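Local coordinates for Low molecular weight heat shock protein (Xanthomonas axonopodis pv. citri, PDB 3GLA), which probably acts as a small heat-shock protein chaperone of the alpha-crystallin family, binding unfolding proteins during stress to limit their aggregation, at residues Q2-E11 with R62-P73. Residues are numbered along the deposited sequence; the frame is centred on the assembly and turned at random. Where two conformers were deposited one is given.
Sequences QWVPRVDIKE and RYGSFHRRFALP. With PO4 (phosphate ion), chain D.
The outermost strands, within one chain, of the two facing sheets of the alpha-crystallin beta-sandwich meet where Val-7 and Ile-9 of strand 7-11 pack on Phe-70 of strand 64-71. The strand axes stand 10.5 Å apart, 19° from parallel. Ile-9 CD1 lies 3.6 Å from Phe-70 CD2, while Val-7 brings CG1 over a face of the ring and CG2 within 3.7 Å of Phe-70 CZ. Two residues earlier, Arg-68 bends at chi3 (69°) and brings NH1 2.7 Å from Pro-5 O, a hydrogen bond. One face of this guanidinium rests on Phe-70 CZ and the opposite face on Val-4 CG1; NH1 also forms a salt bridge with Glu-60 of the second subunit. A strand of that subunit pairs antiparallel with Asp-8 to Lys-10 and carries the sheet on, the strand exchange of bacterial and plant small heat-shock proteins. Arg-6 NE donates to phosphate O3 (2.8 Å), and Arg-6 of the second subunit bonds the same ion, probably from the crystallisation liquor. Before strand 7-11 the loop 2-6 packs on the start of strand 64-71: Phe-66 directs its edge at the face of Trp-3 in a T-shaped pair, centroids 5.0 Å apart, and Gln-2 NE2 donates to Ser-65 O (2.7 Å).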
loop_
_atom_site.group_PDB
_atom_site.type_symbol
_atom_site.label_atom_id
_atom_site.label_comp_id
_atom_site.label_asym_id
_atom_site.label_seq_id
_atom_site.Cartn_x
_atom_site.Cartn_y
_atom_site.Cartn_z
ATOM N N GLN B 2 -7.931 0.087 13.503
ATOM C CA GLN B 2 -7.615 -1.266 12.900
ATOM C C GLN B 2 -7.255 -1.092 11.462
ATOM O O GLN B 2 -7.945 -0.334 10.713
ATOM C CB GLN B 2 -8.930 -2.111 12.837
ATOM C CG GLN B 2 -8.933 -3.686 13.176
ATOM C CD GLN B 2 -7.638 -4.404 13.209
ATOM O OE1 GLN B 2 -7.101 -4.605 14.263
ATOM N NE2 GLN B 2 -7.119 -4.830 12.039
ATOM N N TRP B 3 -6.260 -1.856 11.019
ATOM C CA TRP B 3 -5.829 -1.631 9.728
ATOM C C TRP B 3 -6.780 -2.664 9.008
ATOM O O TRP B 3 -6.856 -3.857 9.383
ATOM C CB TRP B 3 -4.392 -2.023 9.566
ATOM C CG TRP B 3 -3.808 -1.964 8.198
ATOM C CD1 TRP B 3 -4.234 -1.179 7.074
ATOM C CD2 TRP B 3 -2.625 -2.590 7.818
ATOM N NE1 TRP B 3 -3.370 -1.393 6.053
ATOM C CE2 TRP B 3 -2.349 -2.181 6.457
ATOM C CE3 TRP B 3 -1.762 -3.409 8.449
ATOM C CZ2 TRP B 3 -1.329 -2.619 5.765
ATOM C CZ3 TRP B 3 -0.667 -3.870 7.705
ATOM C CH2 TRP B 3 -0.462 -3.458 6.379
ATOM N N VAL B 4 -7.458 -2.194 7.972
ATOM C CA VAL B 4 -8.190 -3.085 7.100
ATOM C C VAL B 4 -7.605 -2.794 5.714
ATOM O O VAL B 4 -8.034 -1.906 5.022
ATOM C CB VAL B 4 -9.669 -2.701 7.129
ATOM C CG1 VAL B 4 -10.430 -3.605 6.217
ATOM C CG2 VAL B 4 -10.232 -2.910 8.561
ATOM N N PRO B 5 -6.644 -3.589 5.298
ATOM C CA PRO B 5 -5.970 -3.341 4.062
ATOM C C PRO B 5 -6.965 -3.572 2.932
ATOM O O PRO B 5 -7.656 -4.537 2.911
ATOM C CB PRO B 5 -4.865 -4.404 3.982
ATOM C CG PRO B 5 -4.932 -5.087 5.243
ATOM C CD PRO B 5 -6.017 -4.642 6.102
ATOM N N ARG B 6 -6.961 -2.675 1.983
ATOM C CA ARG B 6 -7.920 -2.778 0.878
ATOM C C ARG B 6 -7.555 -3.797 -0.132
ATOM O O ARG B 6 -6.379 -4.012 -0.395
ATOM C CB ARG B 6 -7.978 -1.415 0.175
ATOM C CG ARG B 6 -8.739 -0.421 1.157
ATOM C CD ARG B 6 -8.570 0.993 0.577
ATOM N NE ARG B 6 -9.421 1.795 1.429
ATOM C CZ ARG B 6 -10.680 2.068 1.214
ATOM N NH1 ARG B 6 -11.342 1.707 0.176
ATOM N NH2 ARG B 6 -11.277 2.796 2.182
ATOM N N VAL B 7 -8.548 -4.480 -0.662
ATOM C CA VAL B 7 -8.317 -5.625 -1.562
ATOM C C VAL B 7 -9.259 -5.466 -2.749
ATOM O O VAL B 7 -10.410 -4.937 -2.623
ATOM C CB VAL B 7 -8.761 -6.827 -0.795
ATOM C CG1 VAL B 7 -8.975 -7.978 -1.660
ATOM C CG2 VAL B 7 -7.691 -7.091 0.311
ATOM N N ASP B 8 -8.756 -5.796 -3.863
ATOM C CA ASP B 8 -9.692 -6.001 -4.999
ATOM C C ASP B 8 -9.689 -7.466 -5.308
ATOM O O ASP B 8 -8.650 -8.166 -5.138
ATOM C CB ASP B 8 -9.146 -5.320 -6.241
ATOM C CG ASP B 8 -9.054 -3.827 -6.100
ATOM O OD1 ASP B 8 -9.675 -3.268 -5.229
ATOM O OD2 ASP B 8 -8.257 -3.268 -6.915
ATOM N N ILE B 9 -10.818 -7.941 -5.824
ATOM C CA ILE B 9 -10.836 -9.379 -6.162
ATOM C C ILE B 9 -11.514 -9.492 -7.495
ATOM O O ILE B 9 -12.555 -8.850 -7.729
ATOM C CB ILE B 9 -11.690 -10.120 -5.183
ATOM C CG1 ILE B 9 -11.089 -9.998 -3.799
ATOM C CG2 ILE B 9 -11.826 -11.675 -5.630
ATOM C CD1 ILE B 9 -11.907 -10.695 -2.638
ATOM N N LYS B 10 -10.891 -10.276 -8.351
ATOM C CA LYS B 10 -11.271 -10.411 -9.743
ATOM C C LYS B 10 -11.454 -11.872 -10.007
ATOM O O LYS B 10 -10.701 -12.735 -9.586
ATOM C CB LYS B 10 -10.161 -9.871 -10.630
ATOM C CG LYS B 10 -10.481 -9.916 -12.040
ATOM C CD LYS B 10 -9.214 -9.595 -12.809
ATOM C CE LYS B 10 -9.674 -9.358 -14.298
ATOM N NZ LYS B 10 -8.415 -9.201 -15.038
ATOM N N GLU B 11 -12.474 -12.153 -10.806
ATOM C CA GLU B 11 -12.638 -13.528 -11.245
ATOM C C GLU B 11 -12.305 -13.601 -12.719
ATOM O O GLU B 11 -12.872 -12.876 -13.603
ATOM C CB GLU B 11 -14.080 -13.946 -11.001
ATOM C CG GLU B 11 -14.248 -15.392 -11.614
ATOM C CD GLU B 11 -15.611 -15.957 -11.347
ATOM O OE1 GLU B 11 -16.400 -15.442 -10.515
ATOM O OE2 GLU B 11 -15.803 -17.112 -11.874
ATOM N N ARG B 62 -2.149 3.419 8.700
ATOM C CA ARG B 62 -2.736 2.412 9.656
ATOM C C ARG B 62 -1.738 1.326 9.805
ATOM O O ARG B 62 -0.970 0.991 8.863
ATOM C CB ARG B 62 -4.049 1.870 9.022
ATOM C CG ARG B 62 -5.090 2.993 8.811
ATOM C CD ARG B 62 -5.708 3.263 10.159
ATOM N NE ARG B 62 -6.816 4.211 9.977
ATOM C CZ ARG B 62 -7.225 4.632 8.777
ATOM N NH1 ARG B 62 -8.228 5.491 8.667
ATOM N NH2 ARG B 62 -6.610 4.189 7.677
ATOM N N TYR B 63 -1.786 0.658 10.945
ATOM C CA TYR B 63 -0.820 -0.440 11.102
ATOM C C TYR B 63 -1.332 -1.362 12.199
ATOM O O TYR B 63 -2.489 -1.180 12.569
ATOM C CB TYR B 63 0.600 0.107 11.394
ATOM C CG TYR B 63 0.633 0.879 12.660
ATOM C CD1 TYR B 63 1.140 0.302 13.787
ATOM C CD2 TYR B 63 0.164 2.228 12.725
ATOM C CE1 TYR B 63 1.207 0.996 14.994
ATOM C CE2 TYR B 63 0.194 2.943 13.928
ATOM C CZ TYR B 63 0.755 2.328 15.057
ATOM O OH TYR B 63 0.825 3.044 16.218
ATOM N N GLY B 64 -0.467 -2.260 12.594
ATOM C CA GLY B 64 -0.857 -3.306 13.567
ATOM C C GLY B 64 -1.342 -4.508 12.815
ATOM O O GLY B 64 -0.977 -4.734 11.642
ATOM N N SER B 65 -2.167 -5.280 13.501
ATOM C CA SER B 65 -2.481 -6.567 12.876
ATOM C C SER B 65 -3.635 -6.362 11.871
ATOM O O SER B 65 -4.478 -5.467 11.987
ATOM C CB SER B 65 -2.990 -7.594 13.931
ATOM O OG SER B 65 -2.013 -7.656 14.890
ATOM N N PHE B 66 -3.645 -7.228 10.891
ATOM C CA PHE B 66 -4.827 -7.226 10.056
ATOM C C PHE B 66 -5.160 -8.707 9.783
ATOM O O PHE B 66 -4.321 -9.575 9.923
ATOM C CB PHE B 66 -4.565 -6.558 8.664
ATOM C CG PHE B 66 -3.550 -7.240 7.859
ATOM C CD1 PHE B 66 -3.965 -8.212 6.909
ATOM C CD2 PHE B 66 -2.191 -6.930 8.014
ATOM C CE1 PHE B 66 -3.039 -8.844 6.093
ATOM C CE2 PHE B 66 -1.213 -7.607 7.201
ATOM C CZ PHE B 66 -1.688 -8.574 6.232
ATOM N N HIS B 67 -6.420 -8.927 9.462
ATOM C CA HIS B 67 -6.839 -10.247 9.058
ATOM C C HIS B 67 -8.135 -10.072 8.363
ATOM O O HIS B 67 -9.092 -9.534 8.906
ATOM C CB HIS B 67 -7.038 -10.981 10.341
ATOM C CG HIS B 67 -7.428 -12.381 10.174
ATOM N ND1 HIS B 67 -7.482 -13.042 8.964
ATOM C CD2 HIS B 67 -7.688 -13.317 11.122
ATOM C CE1 HIS B 67 -7.830 -14.317 9.169
ATOM N NE2 HIS B 67 -7.944 -14.500 10.455
ATOM N N ARG B 68 -8.132 -10.402 7.117
ATOM C CA ARG B 68 -9.349 -10.272 6.363
ATOM C C ARG B 68 -9.534 -11.691 5.767
ATOM O O ARG B 68 -8.599 -12.425 5.471
ATOM C CB ARG B 68 -9.188 -9.319 5.213
ATOM C CG ARG B 68 -8.908 -7.907 5.861
ATOM C CD ARG B 68 -9.185 -6.791 4.835
ATOM N NE ARG B 68 -10.583 -6.665 4.545
ATOM C CZ ARG B 68 -11.005 -6.038 3.434
ATOM N NH1 ARG B 68 -10.149 -5.601 2.493
ATOM N NH2 ARG B 68 -12.290 -5.947 3.230
ATOM N N ARG B 69 -10.813 -11.931 5.584
ATOM C CA ARG B 69 -11.299 -13.223 5.017
ATOM C C ARG B 69 -12.173 -12.923 3.905
ATOM O O ARG B 69 -13.033 -11.991 3.916
ATOM C CB ARG B 69 -12.084 -13.948 6.128
ATOM C CG ARG B 69 -11.218 -14.404 7.274
ATOM C CD ARG B 69 -12.074 -15.034 8.563
ATOM N NE ARG B 69 -12.061 -13.971 9.506
ATOM C CZ ARG B 69 -11.414 -13.840 10.636
ATOM N NH1 ARG B 69 -10.811 -14.830 11.288
ATOM N NH2 ARG B 69 -11.503 -12.668 11.182
ATOM N N PHE B 70 -12.046 -13.726 2.857
ATOM C CA PHE B 70 -12.844 -13.532 1.686
ATOM C C PHE B 70 -13.393 -14.903 1.262
ATOM O O PHE B 70 -12.668 -15.711 0.702
ATOM C CB PHE B 70 -12.125 -12.940 0.541
ATOM C CG PHE B 70 -11.467 -11.617 0.924
ATOM C CD1 PHE B 70 -10.192 -11.620 1.496
ATOM C CD2 PHE B 70 -12.226 -10.469 0.970
ATOM C CE1 PHE B 70 -9.587 -10.436 1.905
ATOM C CE2 PHE B 70 -11.634 -9.243 1.421
ATOM C CZ PHE B 70 -10.302 -9.259 1.873
ATOM N N ALA B 71 -14.661 -15.138 1.502
ATOM C CA ALA B 71 -15.248 -16.363 0.941
ATOM C C ALA B 71 -15.207 -16.220 -0.581
ATOM O O ALA B 71 -15.548 -15.210 -1.163
ATOM C CB ALA B 71 -16.752 -16.380 1.401
ATOM N N LEU B 72 -14.783 -17.271 -1.316
ATOM C CA LEU B 72 -14.721 -17.210 -2.723
ATOM C C LEU B 72 -15.693 -18.330 -3.254
ATOM O O LEU B 72 -16.124 -19.170 -2.449
ATOM C CB LEU B 72 -13.330 -17.647 -3.145
ATOM C CG LEU B 72 -12.240 -16.591 -2.758
ATOM C CD1 LEU B 72 -10.930 -17.233 -3.191
ATOM C CD2 LEU B 72 -12.479 -15.362 -3.576
ATOM N N PRO B 73 -16.019 -18.212 -4.498
ATOM C CA PRO B 73 -16.962 -19.228 -5.081
ATOM C C PRO B 73 -16.354 -20.583 -4.954
ATOM O O PRO B 73 -15.110 -20.767 -4.910
ATOM C CB PRO B 73 -16.989 -18.859 -6.552
ATOM C CG PRO B 73 -16.838 -17.352 -6.557
ATOM C CD PRO B 73 -15.695 -17.232 -5.521
HETATM P P PO4 D . -8.167 3.448 4.637
HETATM O O1 PO4 D . -8.384 3.389 6.059
HETATM O O2 PO4 D . -6.625 3.810 4.361
HETATM O O3 PO4 D . -8.334 2.075 3.988
HETATM O O4 PO4 D . -8.860 4.442 3.828
HETATM O O HOH W 1 -7.891 -6.441 8.897
HETATM O O HOH W 2 -4.323 -2.957 12.983
#